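Long-range contacts in nitrogen regulatory protein P-II (Thiomonas intermedia, PDB 5D4N), which binds adenine nucleotides and bicarbonate as a carboxysome-associated, PII-like trimer, and probably acts as a regulator of other proteins: residues K5-L16 against S90-G101; V33-G44 against A62-V70. All coordinates share one frame; numbering follows the deposited sequence.

Contact 1. Residues K5-L16 against S90-G101. With ADP (adenosine-5'-diphosphate), chain D; ACT (acetate ion), chain E; ACT (acetate ion), chain G.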
loop_
_atom_site.group_PDB
_atom_site.type_symbol
_atom_site.label_atom_id
_atom_site.label_comp_id
_atom_site.label_asym_id
_atom_site.label_seq_id
_atom_site.Cartn_x
_atom_site.Cartn_y
_atom_site.Cartn_z
ATOM N N LYS A 5 11.492 -7.625 -18.675
ATOM C CA LYS A 5 10.527 -8.701 -18.443
ATOM C C LYS A 5 9.972 -8.550 -17.038
ATOM O O LYS A 5 10.687 -8.089 -16.141
ATOM C CB LYS A 5 11.189 -10.079 -18.597
ATOM C CG LYS A 5 10.194 -11.229 -18.759
ATOM C CD LYS A 5 10.876 -12.529 -19.154
ATOM C CE LYS A 5 10.011 -13.725 -18.828
ATOM N NZ LYS A 5 10.699 -15.006 -19.135
ATOM N N LEU A 6 8.680 -8.839 -16.883
ATOM C CA LEU A 6 8.017 -8.816 -15.576
ATOM C C LEU A 6 7.652 -10.230 -15.181
ATOM O O LEU A 6 7.360 -11.079 -16.046
ATOM C CB LEU A 6 6.787 -7.906 -15.605
ATOM C CG LEU A 6 7.095 -6.399 -15.694
ATOM C CD1 LEU A 6 5.794 -5.593 -15.815
ATOM C CD2 LEU A 6 7.824 -5.908 -14.420
ATOM N N TYR A 7 7.700 -10.494 -13.867
ATOM C CA TYR A 7 7.468 -11.812 -13.309
ATOM C C TYR A 7 6.479 -11.712 -12.163
ATOM O O TYR A 7 6.502 -10.726 -11.422
ATOM C CB TYR A 7 8.787 -12.344 -12.764
ATOM C CG TYR A 7 9.851 -12.501 -13.825
ATOM C CD1 TYR A 7 10.663 -11.427 -14.193
ATOM C CD2 TYR A 7 10.093 -13.734 -14.411
ATOM C CE1 TYR A 7 11.697 -11.582 -15.113
ATOM C CE2 TYR A 7 11.136 -13.908 -15.316
ATOM C CZ TYR A 7 11.925 -12.826 -15.677
ATOM O OH TYR A 7 12.935 -13.000 -16.596
ATOM N N PRO A 8 5.612 -12.713 -11.963
ATOM C CA PRO A 8 4.630 -12.610 -10.867
ATOM C C PRO A 8 5.234 -12.856 -9.496
ATOM O O PRO A 8 6.155 -13.673 -9.310
ATOM C CB PRO A 8 3.614 -13.696 -11.209
ATOM C CG PRO A 8 4.410 -14.712 -11.962
ATOM C CD PRO A 8 5.428 -13.954 -12.753
ATOM N N LEU A 9 4.694 -12.157 -8.507
ATOM C CA LEU A 9 5.113 -12.361 -7.121
ATOM C C LEU A 9 3.904 -12.009 -6.264
ATOM O O LEU A 9 2.906 -11.523 -6.794
ATOM C CB LEU A 9 6.276 -11.420 -6.755
ATOM C CG LEU A 9 7.406 -11.962 -5.875
ATOM C CD1 LEU A 9 8.328 -12.947 -6.578
ATOM C CD2 LEU A 9 8.224 -10.820 -5.308
ATOM N N LYS A 10 3.991 -12.233 -4.955
ATOM C CA LYS A 10 2.905 -11.835 -4.049
ATOM C C LYS A 10 3.429 -10.705 -3.179
ATOM O O LYS A 10 4.654 -10.572 -3.012
ATOM C CB LYS A 10 2.501 -13.034 -3.175
ATOM C CG LYS A 10 1.934 -14.228 -3.986
ATOM C CD LYS A 10 0.544 -13.949 -4.546
ATOM C CE LYS A 10 0.097 -15.143 -5.381
ATOM N NZ LYS A 10 -1.298 -15.027 -5.836
ATOM N N LYS A 11 2.539 -9.845 -2.673
ATOM C CA LYS A 11 2.973 -8.784 -1.769
ATOM C C LYS A 11 2.034 -8.791 -0.589
ATOM O O LYS A 11 0.814 -8.659 -0.751
ATOM C CB LYS A 11 2.948 -7.412 -2.437
ATOM C CG LYS A 11 3.720 -6.337 -1.637
ATOM C CD LYS A 11 3.286 -4.927 -2.010
ATOM C CE LYS A 11 1.948 -4.540 -1.438
ATOM N NZ LYS A 11 1.625 -3.117 -1.808
ATOM N N LEU A 12 2.604 -8.980 0.592
ATOM C CA LEU A 12 1.789 -8.929 1.809
ATOM C C LEU A 12 1.805 -7.534 2.381
ATOM O O LEU A 12 2.832 -6.858 2.372
ATOM C CB LEU A 12 2.386 -9.860 2.882
ATOM C CG LEU A 12 2.575 -11.337 2.497
ATOM C CD1 LEU A 12 3.059 -12.137 3.707
ATOM C CD2 LEU A 12 1.323 -11.923 1.953
ATOM N N GLU A 13 0.665 -7.121 2.939
ATOM C CA GLU A 13 0.585 -5.920 3.775
ATOM C C GLU A 13 0.137 -6.472 5.134
ATOM O O GLU A 13 -0.940 -7.074 5.219
ATOM C CB GLU A 13 -0.456 -4.909 3.275
ATOM C CG GLU A 13 0.078 -4.217 2.026
ATOM C CD GLU A 13 -0.852 -3.188 1.407
ATOM O OE1 GLU A 13 -2.040 -3.127 1.790
ATOM O OE2 GLU A 13 -0.388 -2.462 0.500
ATOM N N ILE A 14 1.001 -6.375 6.152
ATOM C CA ILE A 14 0.727 -6.963 7.478
ATOM C C ILE A 14 0.565 -5.798 8.429
ATOM O O ILE A 14 1.531 -5.069 8.654
ATOM C CB ILE A 14 1.903 -7.844 7.900
ATOM C CG1 ILE A 14 2.165 -8.949 6.857
ATOM C CG2 ILE A 14 1.639 -8.435 9.316
ATOM C CD1 ILE A 14 3.631 -9.529 6.950
ATOM N N ILE A 15 -0.648 -5.598 8.954
ATOM C CA ILE A 15 -0.918 -4.436 9.810
ATOM C C ILE A 15 -1.080 -4.929 11.218
ATOM O O ILE A 15 -1.907 -5.792 11.471
ATOM C CB ILE A 15 -2.155 -3.642 9.324
ATOM C CG1 ILE A 15 -1.935 -3.159 7.848
ATOM C CG2 ILE A 15 -2.420 -2.471 10.301
ATOM C CD1 ILE A 15 -3.221 -2.649 7.101
ATOM N N LEU A 16 -0.250 -4.424 12.124
ATOM C CA LEU A 16 -0.267 -4.900 13.506
ATOM C C LEU A 16 0.308 -3.871 14.451
ATOM O O LEU A 16 0.895 -2.886 14.016
ATOM C CB LEU A 16 0.466 -6.273 13.632
ATOM C CG LEU A 16 2.012 -6.268 13.627
ATOM C CD1 LEU A 16 2.534 -7.692 13.871
ATOM C CD2 LEU A 16 2.600 -5.758 12.314
ATOM N N SER A 90 -4.646 -8.033 17.577
ATOM C CA SER A 90 -5.231 -7.185 16.545
ATOM C C SER A 90 -4.394 -7.204 15.307
ATOM O O SER A 90 -3.160 -7.356 15.384
ATOM C CB SER A 90 -5.297 -5.749 17.037
ATOM O OG SER A 90 -6.225 -5.677 18.108
ATOM N N GLY A 91 -5.034 -6.984 14.185
ATOM C CA GLY A 91 -4.281 -6.851 12.940
ATOM C C GLY A 91 -4.834 -7.651 11.803
ATOM O O GLY A 91 -5.748 -8.460 11.972
ATOM N N VAL A 92 -4.293 -7.397 10.612
ATOM C CA VAL A 92 -4.783 -8.038 9.382
ATOM C C VAL A 92 -3.637 -8.279 8.419
ATOM O O VAL A 92 -2.597 -7.624 8.505
ATOM C CB VAL A 92 -5.857 -7.150 8.694
ATOM C CG1 VAL A 92 -7.153 -7.035 9.521
ATOM C CG2 VAL A 92 -5.292 -5.761 8.383
ATOM N N VAL A 93 -3.842 -9.227 7.499
ATOM C CA VAL A 93 -2.888 -9.486 6.416
ATOM C C VAL A 93 -3.621 -9.452 5.093
ATOM O O VAL A 93 -4.619 -10.187 4.899
ATOM C CB VAL A 93 -2.072 -10.791 6.559
ATOM C CG1 VAL A 93 -1.083 -10.933 5.390
ATOM C CG2 VAL A 93 -1.322 -10.827 7.884
ATOM N N PHE A 94 -3.124 -8.607 4.161
ATOM C CA PHE A 94 -3.705 -8.520 2.827
ATOM C C PHE A 94 -2.710 -9.099 1.849
ATOM O O PHE A 94 -1.555 -8.644 1.814
ATOM C CB PHE A 94 -4.008 -7.076 2.460
ATOM C CG PHE A 94 -4.910 -6.326 3.412
ATOM C CD1 PHE A 94 -5.984 -6.966 4.033
ATOM C CD2 PHE A 94 -4.677 -4.983 3.704
ATOM C CE1 PHE A 94 -6.822 -6.267 4.929
ATOM C CE2 PHE A 94 -5.516 -4.292 4.569
ATOM C CZ PHE A 94 -6.591 -4.924 5.163
ATOM N N VAL A 95 -3.147 -10.059 1.049
ATOM C CA VAL A 95 -2.249 -10.679 0.032
ATOM C C VAL A 95 -2.570 -10.080 -1.323
ATOM O O VAL A 95 -3.730 -10.097 -1.735
ATOM C CB VAL A 95 -2.402 -12.225 -0.029
ATOM C CG1 VAL A 95 -1.352 -12.818 -0.999
ATOM C CG2 VAL A 95 -2.284 -12.850 1.382
ATOM N N HIS A 96 -1.544 -9.522 -1.993
ATOM C CA HIS A 96 -1.743 -8.899 -3.311
ATOM C C HIS A 96 -0.956 -9.688 -4.351
ATOM O O HIS A 96 0.089 -10.301 -4.037
ATOM C CB HIS A 96 -1.094 -7.483 -3.322
ATOM C CG HIS A 96 -1.723 -6.487 -2.401
ATOM N ND1 HIS A 96 -1.551 -6.575 -1.033
ATOM C CD2 HIS A 96 -2.449 -5.375 -2.680
ATOM C CE1 HIS A 96 -2.205 -5.526 -0.521
ATOM N NE2 HIS A 96 -2.742 -4.776 -1.471
ATOM N N ASP A 97 -1.390 -9.600 -5.610
ATOM C CA ASP A 97 -0.611 -10.087 -6.728
ATOM C C ASP A 97 0.152 -8.864 -7.211
ATOM O O ASP A 97 -0.409 -7.763 -7.309
ATOM C CB ASP A 97 -1.525 -10.581 -7.854
ATOM C CG ASP A 97 -2.066 -11.955 -7.565
ATOM O OD1 ASP A 97 -1.305 -12.788 -7.091
ATOM O OD2 ASP A 97 -3.222 -12.218 -7.919
ATOM N N ILE A 98 1.438 -9.029 -7.484
ATOM C CA ILE A 98 2.217 -7.960 -8.095
ATOM C C ILE A 98 3.118 -8.552 -9.159
ATOM O O ILE A 98 3.215 -9.775 -9.296
ATOM C CB ILE A 98 3.073 -7.167 -7.052
ATOM C CG1 ILE A 98 4.069 -8.114 -6.329
ATOM C CG2 ILE A 98 2.170 -6.419 -6.018
ATOM C CD1 ILE A 98 5.291 -7.415 -5.616
ATOM N N GLN A 99 3.822 -7.673 -9.865
ATOM C CA GLN A 99 4.829 -8.073 -10.834
ATOM C C GLN A 99 6.113 -7.353 -10.475
ATOM O O GLN A 99 6.091 -6.214 -9.979
ATOM C CB GLN A 99 4.410 -7.698 -12.255
ATOM C CG GLN A 99 3.222 -8.480 -12.771
ATOM C CD GLN A 99 2.880 -7.974 -14.152
ATOM O OE1 GLN A 99 2.234 -6.930 -14.329
ATOM N NE2 GLN A 99 3.362 -8.673 -15.163
ATOM N N VAL A 100 7.243 -8.026 -10.718
ATOM C CA VAL A 100 8.551 -7.455 -10.436
ATOM C C VAL A 100 9.448 -7.717 -11.632
ATOM O O VAL A 100 9.213 -8.648 -12.411
ATOM C CB VAL A 100 9.201 -8.038 -9.142
ATOM C CG1 VAL A 100 8.355 -7.698 -7.890
ATOM C CG2 VAL A 100 9.397 -9.563 -9.243
ATOM N N GLY A 101 10.525 -6.960 -11.709
ATOM C CA GLY A 101 11.480 -7.200 -12.790
ATOM C C GLY A 101 12.592 -8.167 -12.437
ATOM O O GLY A 101 13.221 -8.719 -13.350
HETATM P PB ADP D . -9.259 -4.609 17.428
HETATM O O1B ADP D . -10.263 -5.628 17.420
HETATM O O2B ADP D . -8.296 -4.852 18.556
HETATM O O3B ADP D . -9.890 -3.249 17.630
HETATM P PA ADP D . -8.616 -5.316 14.577
HETATM O O1A ADP D . -7.854 -6.588 14.463
HETATM O O2A ADP D . -10.085 -5.520 14.143
HETATM O O3A ADP D . -8.472 -4.658 16.031
HETATM O "O5'" ADP D . -7.960 -4.244 13.603
HETATM C "C5'" ADP D . -6.638 -3.760 13.891
HETATM C "C4'" ADP D . -6.203 -2.815 12.801
HETATM O "O4'" ADP D . -6.192 -3.512 11.539
HETATM C "C3'" ADP D . -7.155 -1.650 12.571
HETATM O "O3'" ADP D . -6.955 -0.600 13.512
HETATM C "C2'" ADP D . -6.773 -1.238 11.148
HETATM O "O2'" ADP D . -5.550 -0.530 11.178
HETATM C "C1'" ADP D . -6.522 -2.601 10.492
HETATM N N9 ADP D . -7.705 -3.095 9.792
HETATM C C8 ADP D . -8.713 -3.877 10.294
HETATM N N7 ADP D . -9.712 -4.058 9.464
HETATM C C5 ADP D . -9.330 -3.355 8.331
HETATM C C6 ADP D . -9.938 -3.186 7.068
HETATM N N6 ADP D . -11.157 -3.662 6.763
HETATM N N1 ADP D . -9.251 -2.493 6.130
HETATM C C2 ADP D . -8.058 -1.977 6.450
HETATM N N3 ADP D . -7.404 -2.044 7.615
HETATM C C4 ADP D . -8.092 -2.765 8.514
HETATM C C ACT E . 11.986 -5.173 -9.248
HETATM O O ACT E . 10.745 -5.170 -9.474
HETATM O OXT ACT E . 12.865 -5.902 -9.722
HETATM C CH3 ACT E . 12.438 -4.224 -8.277
HETATM C C ACT G . -6.845 -11.819 7.213
HETATM O O ACT G . -7.873 -12.557 7.411
HETATM O OXT ACT G . -6.485 -10.748 7.852
HETATM C CH3 ACT G . -5.910 -12.245 6.056
HETATM O O HOH W 1 13.355 -7.701 -15.854
HETATM O O HOH W 2 1.223 -12.656 -8.706
#

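Contact 2. Residues V33-G44 against A62-V70. With AMP (adenosine monophosphate), chain F; ADP (adenosine-5'-diphosphate), chain D.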
loop_
_atom_site.group_PDB
_atom_site.type_symbol
_atom_site.label_atom_id
_atom_site.label_comp_id
_atom_site.label_asym_id
_atom_site.label_seq_id
_atom_site.Cartn_x
_atom_site.Cartn_y
_atom_site.Cartn_z
ATOM N N VAL A 33 12.174 -14.652 3.567
ATOM C CA VAL A 33 11.783 -13.389 2.925
ATOM C C VAL A 33 13.024 -12.526 2.843
ATOM O O VAL A 33 13.774 -12.410 3.829
ATOM C CB VAL A 33 10.634 -12.677 3.700
ATOM C CG1 VAL A 33 10.345 -11.284 3.145
ATOM C CG2 VAL A 33 9.369 -13.537 3.718
ATOM N N LYS A 34 13.291 -11.989 1.653
ATOM C CA LYS A 34 14.531 -11.267 1.411
ATOM C C LYS A 34 14.562 -9.815 1.842
ATOM O O LYS A 34 15.635 -9.250 2.021
ATOM C CB LYS A 34 15.034 -11.496 -0.032
ATOM C CG LYS A 34 15.429 -12.939 -0.286
ATOM C CD LYS A 34 16.799 -13.025 -0.930
ATOM C CE LYS A 34 16.991 -14.364 -1.581
ATOM N NZ LYS A 34 17.466 -15.376 -0.602
ATOM N N GLY A 35 13.393 -9.216 2.032
ATOM C CA GLY A 35 13.340 -7.827 2.432
ATOM C C GLY A 35 11.935 -7.446 2.839
ATOM O O GLY A 35 10.994 -8.229 2.677
ATOM N N TYR A 36 11.812 -6.259 3.437
ATOM C CA TYR A 36 10.510 -5.764 3.832
ATOM C C TYR A 36 10.611 -4.278 4.068
ATOM O O TYR A 36 11.706 -3.756 4.271
ATOM C CB TYR A 36 9.933 -6.508 5.071
ATOM C CG TYR A 36 10.840 -6.520 6.280
ATOM C CD1 TYR A 36 10.991 -5.387 7.075
ATOM C CD2 TYR A 36 11.532 -7.670 6.641
ATOM C CE1 TYR A 36 11.810 -5.409 8.211
ATOM C CE2 TYR A 36 12.342 -7.709 7.776
ATOM C CZ TYR A 36 12.493 -6.568 8.544
ATOM O OH TYR A 36 13.285 -6.594 9.664
ATOM N N THR A 37 9.463 -3.587 3.974
ATOM C CA THR A 37 9.399 -2.151 4.206
ATOM C C THR A 37 8.356 -1.884 5.275
ATOM O O THR A 37 7.304 -2.496 5.229
ATOM C CB THR A 37 9.019 -1.456 2.884
ATOM O OG1 THR A 37 10.070 -1.699 1.931
ATOM C CG2 THR A 37 8.849 0.060 3.063
ATOM N N ILE A 38 8.644 -1.000 6.221
ATOM C CA ILE A 38 7.716 -0.749 7.332
ATOM C C ILE A 38 7.233 0.680 7.289
ATOM O O ILE A 38 8.039 1.622 7.238
ATOM C CB ILE A 38 8.375 -1.089 8.683
ATOM C CG1 ILE A 38 8.928 -2.549 8.690
ATOM C CG2 ILE A 38 7.340 -0.882 9.822
ATOM C CD1 ILE A 38 9.566 -3.005 9.960
ATOM N N VAL A 39 5.900 0.834 7.240
ATOM C CA VAL A 39 5.229 2.137 7.265
ATOM C C VAL A 39 4.831 2.301 8.732
ATOM O O VAL A 39 4.057 1.509 9.268
ATOM C CB VAL A 39 3.988 2.161 6.345
ATOM C CG1 VAL A 39 3.386 3.565 6.311
ATOM C CG2 VAL A 39 4.339 1.682 4.919
ATOM N N GLY A 40 5.356 3.331 9.373
ATOM C CA GLY A 40 5.101 3.489 10.794
ATOM C C GLY A 40 4.042 4.506 11.125
ATOM O O GLY A 40 3.518 5.185 10.234
ATOM N N ASN A 41 3.749 4.620 12.460
ATOM C CA ASN A 41 2.841 5.606 13.049
ATOM C C ASN A 41 1.485 5.662 12.324
ATOM O O ASN A 41 1.024 6.711 11.889
ATOM C CB ASN A 41 3.526 6.997 13.093
ATOM C CG ASN A 41 2.818 8.013 13.967
ATOM O OD1 ASN A 41 2.573 7.787 15.159
ATOM N ND2 ASN A 41 2.471 9.160 13.389
ATOM N N LEU A 42 0.861 4.523 12.179
ATOM C CA LEU A 42 -0.438 4.485 11.511
ATOM C C LEU A 42 -1.545 4.703 12.497
ATOM O O LEU A 42 -1.330 4.618 13.713
ATOM C CB LEU A 42 -0.609 3.116 10.896
ATOM C CG LEU A 42 0.421 2.766 9.831
ATOM C CD1 LEU A 42 0.118 1.398 9.297
ATOM C CD2 LEU A 42 0.399 3.807 8.686
ATOM N N SER A 43 -2.751 4.920 11.966
ATOM C CA SER A 43 -3.987 4.989 12.746
ATOM C C SER A 43 -4.959 4.051 12.095
ATOM O O SER A 43 -4.737 3.621 10.966
ATOM C CB SER A 43 -4.518 6.404 12.810
ATOM O OG SER A 43 -3.578 7.143 13.585
ATOM N N GLY A 44 -5.982 3.652 12.804
ATOM C CA GLY A 44 -6.897 2.715 12.169
ATOM C C GLY A 44 -8.093 2.436 13.025
ATOM O O GLY A 44 -8.068 2.700 14.227
ATOM N N ALA A 62 2.830 2.385 18.260
ATOM C CA ALA A 62 1.816 2.691 17.258
ATOM C C ALA A 62 1.671 1.563 16.221
ATOM O O ALA A 62 2.614 0.762 16.039
ATOM C CB ALA A 62 2.147 4.013 16.558
ATOM N N LEU A 63 0.493 1.486 15.573
ATOM C CA LEU A 63 0.277 0.509 14.499
ATOM C C LEU A 63 1.311 0.711 13.422
ATOM O O LEU A 63 1.729 1.840 13.152
ATOM C CB LEU A 63 -1.099 0.644 13.810
ATOM C CG LEU A 63 -2.337 0.152 14.520
ATOM C CD1 LEU A 63 -3.558 0.495 13.675
ATOM C CD2 LEU A 63 -2.310 -1.354 14.757
ATOM N N ILE A 64 1.720 -0.388 12.801
ATOM C CA ILE A 64 2.644 -0.335 11.672
ATOM C C ILE A 64 2.096 -1.212 10.556
ATOM O O ILE A 64 1.239 -2.076 10.794
ATOM C CB ILE A 64 4.090 -0.806 12.058
ATOM C CG1 ILE A 64 4.084 -2.304 12.526
ATOM C CG2 ILE A 64 4.724 0.108 13.085
ATOM C CD1 ILE A 64 5.463 -2.909 12.723
ATOM N N MET A 65 2.598 -1.000 9.341
ATOM C CA MET A 65 2.266 -1.867 8.223
ATOM C C MET A 65 3.562 -2.363 7.656
ATOM O O MET A 65 4.422 -1.553 7.264
ATOM C CB MET A 65 1.462 -1.139 7.128
ATOM C CG MET A 65 1.185 -2.042 5.956
ATOM S SD MET A 65 0.030 -1.329 4.746
ATOM C CE MET A 65 0.995 0.107 4.148
ATOM N N ILE A 66 3.724 -3.686 7.633
ATOM C CA ILE A 66 4.937 -4.281 7.068
ATOM C C ILE A 66 4.558 -4.718 5.662
ATOM O O ILE A 66 3.593 -5.483 5.490
ATOM C CB ILE A 66 5.402 -5.487 7.916
ATOM C CG1 ILE A 66 5.726 -5.031 9.342
ATOM C CG2 ILE A 66 6.632 -6.124 7.229
ATOM C CD1 ILE A 66 5.968 -6.223 10.345
ATOM N N ILE A 67 5.315 -4.239 4.660
ATOM C CA ILE A 67 5.059 -4.577 3.269
ATOM C C ILE A 67 6.139 -5.575 2.910
ATOM O O ILE A 67 7.330 -5.264 3.035
ATOM C CB ILE A 67 5.184 -3.316 2.359
ATOM C CG1 ILE A 67 4.144 -2.252 2.733
ATOM C CG2 ILE A 67 5.075 -3.718 0.878
ATOM C CD1 ILE A 67 4.470 -0.873 2.066
ATOM N N ALA A 68 5.738 -6.758 2.446
ATOM C CA ALA A 68 6.720 -7.764 2.131
ATOM C C ALA A 68 6.425 -8.445 0.818
ATOM O O ALA A 68 5.410 -9.136 0.715
ATOM C CB ALA A 68 6.788 -8.792 3.268
ATOM N N ALA A 69 7.295 -8.227 -0.202
ATOM C CA ALA A 69 7.165 -8.923 -1.482
ATOM C C ALA A 69 7.809 -10.281 -1.304
ATOM O O ALA A 69 8.977 -10.388 -0.901
ATOM C CB ALA A 69 7.882 -8.148 -2.598
ATOM N N VAL A 70 7.031 -11.330 -1.596
ATOM C CA VAL A 70 7.470 -12.712 -1.400
ATOM C C VAL A 70 7.074 -13.591 -2.573
ATOM O O VAL A 70 6.028 -13.375 -3.181
ATOM C CB VAL A 70 6.880 -13.283 -0.082
ATOM C CG1 VAL A 70 7.247 -12.419 1.112
ATOM C CG2 VAL A 70 5.354 -13.466 -0.127
HETATM P P AMP F . 17.666 -3.521 -1.434
HETATM O O1P AMP F . 17.720 -5.038 -1.312
HETATM O O2P AMP F . 18.909 -2.923 -0.802
HETATM O O3P AMP F . 17.389 -3.028 -2.812
HETATM O "O5'" AMP F . 16.475 -3.038 -0.461
HETATM C "C5'" AMP F . 16.225 -1.623 -0.298
HETATM C "C4'" AMP F . 14.872 -1.448 0.344
HETATM O "O4'" AMP F . 13.849 -1.938 -0.538
HETATM C "C3'" AMP F . 14.671 -2.249 1.626
HETATM O "O3'" AMP F . 15.286 -1.627 2.747
HETATM C "C2'" AMP F . 13.140 -2.281 1.711
HETATM O "O2'" AMP F . 12.675 -1.027 2.197
HETATM C "C1'" AMP F . 12.766 -2.459 0.224
HETATM N N9 AMP F . 12.603 -3.863 -0.143
HETATM C C8 AMP F . 13.558 -4.726 -0.625
HETATM N N7 AMP F . 13.132 -5.954 -0.791
HETATM C C5 AMP F . 11.813 -5.902 -0.365
HETATM C C6 AMP F . 10.806 -6.882 -0.275
HETATM N N6 AMP F . 10.996 -8.170 -0.620
HETATM N N1 AMP F . 9.585 -6.488 0.164
HETATM C C2 AMP F . 9.396 -5.206 0.507
HETATM N N3 AMP F . 10.283 -4.200 0.502
HETATM C C4 AMP F . 11.473 -4.616 0.030
HETATM P PB ADP D . -9.259 -4.609 17.428
HETATM O O1B ADP D . -10.263 -5.628 17.420
HETATM O O2B ADP D . -8.296 -4.852 18.556
HETATM O O3B ADP D . -9.890 -3.249 17.630
HETATM P PA ADP D . -8.616 -5.316 14.577
HETATM O O1A ADP D . -7.854 -6.588 14.463
HETATM O O2A ADP D . -10.085 -5.520 14.143
HETATM O O3A ADP D . -8.472 -4.658 16.031
HETATM O "O5'" ADP D . -7.960 -4.244 13.603
HETATM C "C5'" ADP D . -6.638 -3.760 13.891
HETATM C "C4'" ADP D . -6.203 -2.815 12.801
HETATM O "O4'" ADP D . -6.192 -3.512 11.539
HETATM C "C3'" ADP D . -7.155 -1.650 12.571
HETATM O "O3'" ADP D . -6.955 -0.600 13.512
HETATM C "C2'" ADP D . -6.773 -1.238 11.148
HETATM O "O2'" ADP D . -5.550 -0.530 11.178
HETATM C "C1'" ADP D . -6.522 -2.601 10.492
HETATM N N9 ADP D . -7.705 -3.095 9.792
HETATM C C8 ADP D . -8.713 -3.877 10.294
HETATM N N7 ADP D . -9.712 -4.058 9.464
HETATM C C5 ADP D . -9.330 -3.355 8.331
HETATM C C6 ADP D . -9.938 -3.186 7.068
HETATM N N6 ADP D . -11.157 -3.662 6.763
HETATM N N1 ADP D . -9.251 -2.493 6.130
HETATM C C2 ADP D . -8.058 -1.977 6.450
HETATM N N3 ADP D . -7.404 -2.044 7.615
HETATM C C4 ADP D . -8.092 -2.765 8.514
HETATM O O HOH W 3 11.272 -12.005 -0.449
HETATM O O HOH W 4 -1.542 3.230 15.961
#

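Contact 1. Residues K5-L16 against S90-G101
Lys11 O is gripped twice by one residue: His96 N (2.8 Å) and His96 ND1 (3.2 Å) donate to it from opposite faces of its carbonyl plane. The imidazole lies alongside the Lys11 side chain, with Lys11 CE over one of its faces. Glu13 crosses this ring obliquely, its CD 3.3 Å from His96 CE1 and the two planes 57° apart. Lys11 NZ meets Glu13 OE2 at 3.1 Å from the anti side, tilted out of the carboxylate plane, in a salt bridge along the strand, and also bridges to Glu13 OE1 of the third subunit. Glu13 OE1 in turn salt-bridges Lys11 of the second subunit, which also bonds His96 NE2. With an alanine in place of Glu13, lysines of two subunits would probably be left short of a counter-charge and a gap opened beside the imidazole. On the other face of this antiparallel pair, Lys10 bends at chi2 (-72°) to bring NZ to the syn lone pair of Asp97 OD1, 2.6 Å away. Gly91 N donates to ADP O1A (2.9 Å), and Phe94 CZ lies 3.5 Å from ADP C2. Buried lysine-glutamate pairs passing from subunit to subunit are consistent with a polar network tying the trimer together.

Contact 2. Residues V33-G44 against A62-V70
Val39 lays its CG2 methyl between two side chains of strand 63-70, 3.8 Å from Met65 CE and equally near Ile67 CD1. Met65 runs alongside it and points the same way; its chain stays extended until a bend at chi3 (64°) brings the terminal methyl over to the valine. Leu42 extends this apolar face, its CD1 packed 3.6 Å from Met65 CB. Across the sheet, Ile38 lies beside Ile66, CG1 to CG1, while its CG2 leans on Ile64 CB. Between these faces the strands pair antiparallel through Thr37 with Ile67 and Val39 with Met65; the bond from Ile67 N to Thr37 O is short, 2.7 Å, and nearly straight at 176°. Beyond Gly40 the chain turns a corner at Asn41, and Leu42 N still reaches Leu63 O (3.0 Å).

At the opposite end the pair contributes one side of the AMP site. Thr37 OG1 donates to AMP N3 (2.9 Å) and accepts from AMP O2', while Ala69 reads the base edge with its backbone, N to AMP N1 and O from AMP N6. Lys105 and the backbone of Ser47 and Gly91 of the third subunit complete the site. Val33 CG2 closes on Val70 CG1 at 3.5 Å.

Strand 63-70 has strand 7-17 on its other edge. Ile64 and Ile66 face helix 21-31, Val33 and Val70 rest on helix 72-88, and the Val39 face packs on the other two subunits, whose strands continue the sheet beyond Tyr36-Ile38 and Ser43-Gly44.

Contacts 1 and 2 are neighbouring strand pairings of one antiparallel sheet, their centres about 11 Å apart, with contact 2 nested in the chain between the segments of contact 1. Strands 7-17 and 63-70 join them: Ile14 O lies 2.8 Å from Ile66 N and Leu12 N 2.8 Å from Ala68 O, both probable hydrogen bonds. Both contacts reach the same ADP, contact 1 at its phosphates and base, contact 2 through Gly44 C, 3.3 Å from ADP O3', and Leu63 CD1, 3.4 Å from ADP O2'. Thr37, Ala69 and Lys105 of the second subunit hydrogen-bond ADP; AMP, held by Thr37 and Ala69, is met by Ser47 and Gly91 of the third subunit, so each nucleotide bridges two chains.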